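Local coordinates for BF1531-like N-terminal domain-containing protein (Bacteroides fragilis, PDB 3SLR) that is of unknown function but, in this N-terminal part, joins an FkbH-type domain to a magnesium-binding phosphatase-like domain and may hydrolyse ester bonds, at residues R209-K222 and Y366-F378. Numbering follows the deposited sequence.
Sequences RTIDIIAAIQGKFK and YLYTLNLFETASF
Asn371 reaches helix 203-217 and meets Arg209 and Asp212 there. Asn371 CB lies 3.5 Å from Arg209 CD. With CG anti to the backbone N (chi1 -166°), the amide turns in against the guanidinium. Asn371 CG lies over one face of that group, 3.4 Å from Arg209 NE and offset toward the rim. The amide and guanidinium planes are only 15° apart, so this is an offset stack. OD1 lies over the same face, nearest CZ. ND2 spends both N-H groups on carboxylates. Asn371 ND2 to Asp212 OD2 is 2.9 Å and almost straight at 177°. Asn371 ND2 to Glu374 OE1 is also 2.9 Å, a bond between the side chains of the first and last residues of the type I turn 371-374. Both oxygens lie in the amide plane and are met on their anti side, tilted from the carboxylate planes. These two bonds fix the rotation of the amide. The other oxygen of Asp212, OD1, forms a salt bridge with Arg47.

Glu374 CG lies 3.5 Å from Asp212 O, and its carboxylate passes Ile213 CG1. Farther along, Ala376 CB packs against Ala216 CB and Ile217 CG1. At the loop after the helix, water 4 links Lys222 N to the carbonyls of Leu372 and Glu374. Lys222 CB touches Phe373 CE1 (3.7 Å), while NZ hydrogen-bonds to Thr352 OG1 and Met331 O.

The contact joins the two domains, away from the magnesium site. Helix 203-217 packs on strand 79-83 of the five-stranded parallel sheet. Phe373 rests on helix 255-270 and strand 331-334 of the phosphatase-like domain, so segment 366-378 bridges both.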
# COMPACT_ATOMS: atom_id res chain seq x y z
N ARG A 209 -2.40 1.10 5.25
CA ARG A 209 -2.79 0.43 4.01
C ARG A 209 -4.31 0.33 3.84
O ARG A 209 -4.81 0.23 2.71
CB ARG A 209 -2.16 -0.96 3.93
CG ARG A 209 -0.63 -0.94 3.74
CD ARG A 209 -0.24 -0.46 2.35
NE ARG A 209 -0.81 -1.33 1.32
CZ ARG A 209 -0.12 -2.23 0.62
NH1 ARG A 209 1.20 -2.37 0.79
NH2 ARG A 209 -0.75 -2.98 -0.28
N THR A 210 -5.03 0.32 4.96
CA THR A 210 -6.49 0.28 4.90
C THR A 210 -7.02 1.66 4.53
O THR A 210 -7.88 1.80 3.66
CB THR A 210 -7.08 -0.16 6.25
OG1 THR A 210 -6.53 -1.44 6.57
CG2 THR A 210 -8.59 -0.26 6.20
N ILE A 211 -6.48 2.68 5.17
CA ILE A 211 -6.91 4.04 4.88
C ILE A 211 -6.49 4.46 3.46
O ILE A 211 -7.20 5.23 2.82
CB ILE A 211 -6.45 5.06 5.94
CG1 ILE A 211 -7.12 4.78 7.30
CG2 ILE A 211 -6.75 6.50 5.49
CD1 ILE A 211 -8.67 4.77 7.30
N ASP A 212 -5.36 3.94 2.96
CA ASP A 212 -4.94 4.27 1.60
C ASP A 212 -6.07 3.93 0.63
O ASP A 212 -6.31 4.65 -0.34
CB ASP A 212 -3.70 3.46 1.15
CG ASP A 212 -2.41 3.85 1.88
OD1 ASP A 212 -2.32 4.97 2.43
OD2 ASP A 212 -1.48 3.01 1.89
N ILE A 213 -6.75 2.81 0.89
CA ILE A 213 -7.80 2.34 -0.01
C ILE A 213 -9.02 3.26 0.11
O ILE A 213 -9.55 3.72 -0.90
CB ILE A 213 -8.21 0.89 0.29
CG1 ILE A 213 -7.06 -0.06 -0.09
CG2 ILE A 213 -9.47 0.52 -0.49
CD1 ILE A 213 -7.21 -1.50 0.48
N ILE A 214 -9.46 3.51 1.33
CA ILE A 214 -10.58 4.42 1.56
C ILE A 214 -10.33 5.78 0.91
O ILE A 214 -11.19 6.28 0.18
CB ILE A 214 -10.87 4.56 3.05
CG1 ILE A 214 -11.37 3.22 3.59
CG2 ILE A 214 -11.88 5.68 3.31
CD1 ILE A 214 -11.77 3.23 5.04
N ALA A 215 -9.16 6.36 1.14
CA ALA A 215 -8.82 7.65 0.55
C ALA A 215 -8.90 7.62 -0.98
O ALA A 215 -9.45 8.54 -1.60
CB ALA A 215 -7.45 8.13 1.01
N ALA A 216 -8.35 6.57 -1.59
CA ALA A 216 -8.36 6.45 -3.05
C ALA A 216 -9.79 6.41 -3.58
O ALA A 216 -10.11 7.07 -4.55
CB ALA A 216 -7.58 5.20 -3.50
N ILE A 217 -10.63 5.60 -2.94
CA ILE A 217 -12.04 5.54 -3.32
C ILE A 217 -12.73 6.91 -3.18
O ILE A 217 -13.56 7.28 -4.02
CB ILE A 217 -12.79 4.45 -2.52
CG1 ILE A 217 -12.26 3.07 -2.91
CG2 ILE A 217 -14.27 4.51 -2.80
CD1 ILE A 217 -12.61 1.95 -1.95
N GLN A 218 -12.37 7.65 -2.14
CA GLN A 218 -12.92 8.99 -1.93
C GLN A 218 -12.35 10.03 -2.90
O GLN A 218 -12.79 11.18 -2.91
CB GLN A 218 -12.70 9.44 -0.48
CG GLN A 218 -13.42 8.58 0.56
CD GLN A 218 -14.92 8.80 0.56
OE1 GLN A 218 -15.40 9.94 0.61
NE2 GLN A 218 -15.67 7.72 0.49
N GLY A 219 -11.37 9.62 -3.71
CA GLY A 219 -10.83 10.48 -4.75
C GLY A 219 -9.51 11.16 -4.40
O GLY A 219 -9.08 12.09 -5.08
N LYS A 220 -8.88 10.69 -3.33
CA LYS A 220 -7.58 11.20 -2.94
C LYS A 220 -6.52 10.13 -3.19
O LYS A 220 -6.45 9.12 -2.49
CB LYS A 220 -7.56 11.64 -1.47
CG LYS A 220 -8.18 13.02 -1.23
CD LYS A 220 -7.44 14.11 -2.03
CE LYS A 220 -8.09 15.48 -1.86
NZ LYS A 220 -7.53 16.48 -2.82
N PHE A 221 -5.71 10.36 -4.22
CA PHE A 221 -4.67 9.42 -4.62
C PHE A 221 -3.60 10.17 -5.42
O PHE A 221 -3.88 11.24 -5.99
CB PHE A 221 -5.26 8.27 -5.44
CG PHE A 221 -6.05 8.72 -6.64
CD1 PHE A 221 -7.40 9.01 -6.53
CD2 PHE A 221 -5.43 8.87 -7.88
CE1 PHE A 221 -8.13 9.43 -7.64
CE2 PHE A 221 -6.16 9.28 -8.99
CZ PHE A 221 -7.50 9.57 -8.87
N LYS A 222 -2.39 9.63 -5.44
CA LYS A 222 -1.28 10.29 -6.13
C LYS A 222 -1.37 10.13 -7.64
O LYS A 222 -1.77 9.08 -8.14
CB LYS A 222 0.07 9.78 -5.62
CG LYS A 222 0.29 10.04 -4.13
CD LYS A 222 0.10 11.52 -3.79
CE LYS A 222 0.70 11.88 -2.43
NZ LYS A 222 0.88 13.38 -2.25
N TYR A 366 12.40 0.50 0.51
CA TYR A 366 11.85 1.55 1.35
C TYR A 366 10.55 2.13 0.77
O TYR A 366 9.55 2.26 1.47
CB TYR A 366 12.86 2.67 1.60
CG TYR A 366 12.22 3.89 2.19
CD1 TYR A 366 11.78 3.90 3.50
CD2 TYR A 366 12.01 5.04 1.41
CE1 TYR A 366 11.15 5.03 4.05
CE2 TYR A 366 11.40 6.16 1.95
CZ TYR A 366 10.98 6.14 3.27
OH TYR A 366 10.37 7.27 3.79
N LEU A 367 10.56 2.45 -0.52
CA LEU A 367 9.37 2.98 -1.17
C LEU A 367 8.20 2.00 -1.07
O LEU A 367 7.04 2.40 -0.94
CB LEU A 367 9.65 3.36 -2.62
CG LEU A 367 10.63 4.51 -2.81
CD1 LEU A 367 11.01 4.66 -4.28
CD2 LEU A 367 10.04 5.83 -2.25
N TYR A 368 8.51 0.70 -1.10
CA TYR A 368 7.47 -0.31 -0.93
C TYR A 368 6.72 -0.16 0.39
O TYR A 368 5.54 -0.49 0.45
CB TYR A 368 8.05 -1.72 -1.02
CG TYR A 368 8.54 -2.18 -2.38
CD1 TYR A 368 8.16 -1.54 -3.55
CD2 TYR A 368 9.36 -3.32 -2.48
CE1 TYR A 368 8.64 -2.00 -4.81
CE2 TYR A 368 9.81 -3.77 -3.71
CZ TYR A 368 9.44 -3.12 -4.87
OH TYR A 368 9.91 -3.59 -6.09
N THR A 369 7.39 0.32 1.44
CA THR A 369 6.77 0.45 2.77
C THR A 369 5.77 1.59 2.85
O THR A 369 4.98 1.66 3.80
CB THR A 369 7.82 0.67 3.90
OG1 THR A 369 8.33 2.01 3.83
CG2 THR A 369 8.99 -0.33 3.82
N LEU A 370 5.80 2.48 1.87
CA LEU A 370 4.96 3.67 1.89
C LEU A 370 3.65 3.55 1.08
O LEU A 370 2.73 4.36 1.25
CB LEU A 370 5.76 4.87 1.37
CG LEU A 370 7.09 5.15 2.09
CD1 LEU A 370 7.79 6.36 1.46
CD2 LEU A 370 6.88 5.37 3.57
N ASN A 371 3.59 2.57 0.18
CA ASN A 371 2.42 2.37 -0.69
C ASN A 371 1.93 3.69 -1.28
O ASN A 371 0.80 4.10 -1.06
CB ASN A 371 1.28 1.70 0.09
CG ASN A 371 0.19 1.17 -0.83
OD1 ASN A 371 0.47 0.52 -1.83
ND2 ASN A 371 -1.07 1.46 -0.48
N LEU A 372 2.78 4.34 -2.05
CA LEU A 372 2.52 5.72 -2.48
C LEU A 372 1.40 5.84 -3.51
O LEU A 372 0.75 6.89 -3.63
CB LEU A 372 3.79 6.33 -3.07
CG LEU A 372 4.95 6.53 -2.09
CD1 LEU A 372 6.28 6.66 -2.83
CD2 LEU A 372 4.71 7.73 -1.21
N PHE A 373 1.18 4.78 -4.28
CA PHE A 373 0.33 4.86 -5.45
C PHE A 373 -0.91 3.98 -5.44
O PHE A 373 -1.35 3.49 -6.49
CB PHE A 373 1.16 4.67 -6.73
CG PHE A 373 2.14 5.79 -6.96
CD1 PHE A 373 1.72 6.99 -7.50
CD2 PHE A 373 3.47 5.65 -6.60
CE1 PHE A 373 2.61 8.04 -7.70
CE2 PHE A 373 4.38 6.69 -6.81
CZ PHE A 373 3.95 7.88 -7.36
N GLU A 374 -1.50 3.79 -4.26
CA GLU A 374 -2.82 3.19 -4.16
C GLU A 374 -3.74 3.91 -5.11
O GLU A 374 -3.65 5.12 -5.27
CB GLU A 374 -3.38 3.34 -2.74
CG GLU A 374 -4.62 2.50 -2.50
CD GLU A 374 -4.33 1.00 -2.63
OE1 GLU A 374 -3.48 0.48 -1.87
OE2 GLU A 374 -4.94 0.34 -3.49
N THR A 375 -4.65 3.16 -5.73
CA THR A 375 -5.61 3.80 -6.62
C THR A 375 -6.96 3.10 -6.52
O THR A 375 -7.09 2.07 -5.85
CB THR A 375 -5.09 3.84 -8.07
OG1 THR A 375 -5.94 4.67 -8.87
CG2 THR A 375 -5.01 2.44 -8.66
N ALA A 376 -7.98 3.67 -7.17
CA ALA A 376 -9.30 3.04 -7.16
C ALA A 376 -9.95 2.97 -8.54
O ALA A 376 -11.15 2.71 -8.67
CB ALA A 376 -10.22 3.73 -6.16
N SER A 377 -9.16 3.19 -9.58
CA SER A 377 -9.64 3.01 -10.95
C SER A 377 -8.50 2.58 -11.88
O SER A 377 -7.34 2.93 -11.65
CB SER A 377 -10.32 4.28 -11.47
OG SER A 377 -9.46 5.40 -11.39
N PHE A 378 -8.84 1.83 -12.92
CA PHE A 378 -7.84 1.30 -13.85
C PHE A 378 -7.36 2.38 -14.82
O PHE A 378 -6.20 2.37 -15.25
CB PHE A 378 -8.40 0.10 -14.62
CG PHE A 378 -7.50 -0.38 -15.73
CD1 PHE A 378 -6.24 -0.87 -15.47
CD2 PHE A 378 -7.93 -0.33 -17.05
CE1 PHE A 378 -5.41 -1.31 -16.50
CE2 PHE A 378 -7.11 -0.76 -18.09
CZ PHE A 378 -5.85 -1.25 -17.81
O HOH W 1 3.27 -1.07 2.12
O HOH W 2 0.37 3.14 3.46
O HOH W 3 0.23 5.60 1.43
O HOH W 4 -2.03 7.13 -4.10
O HOH W 5 -2.31 6.45 -7.75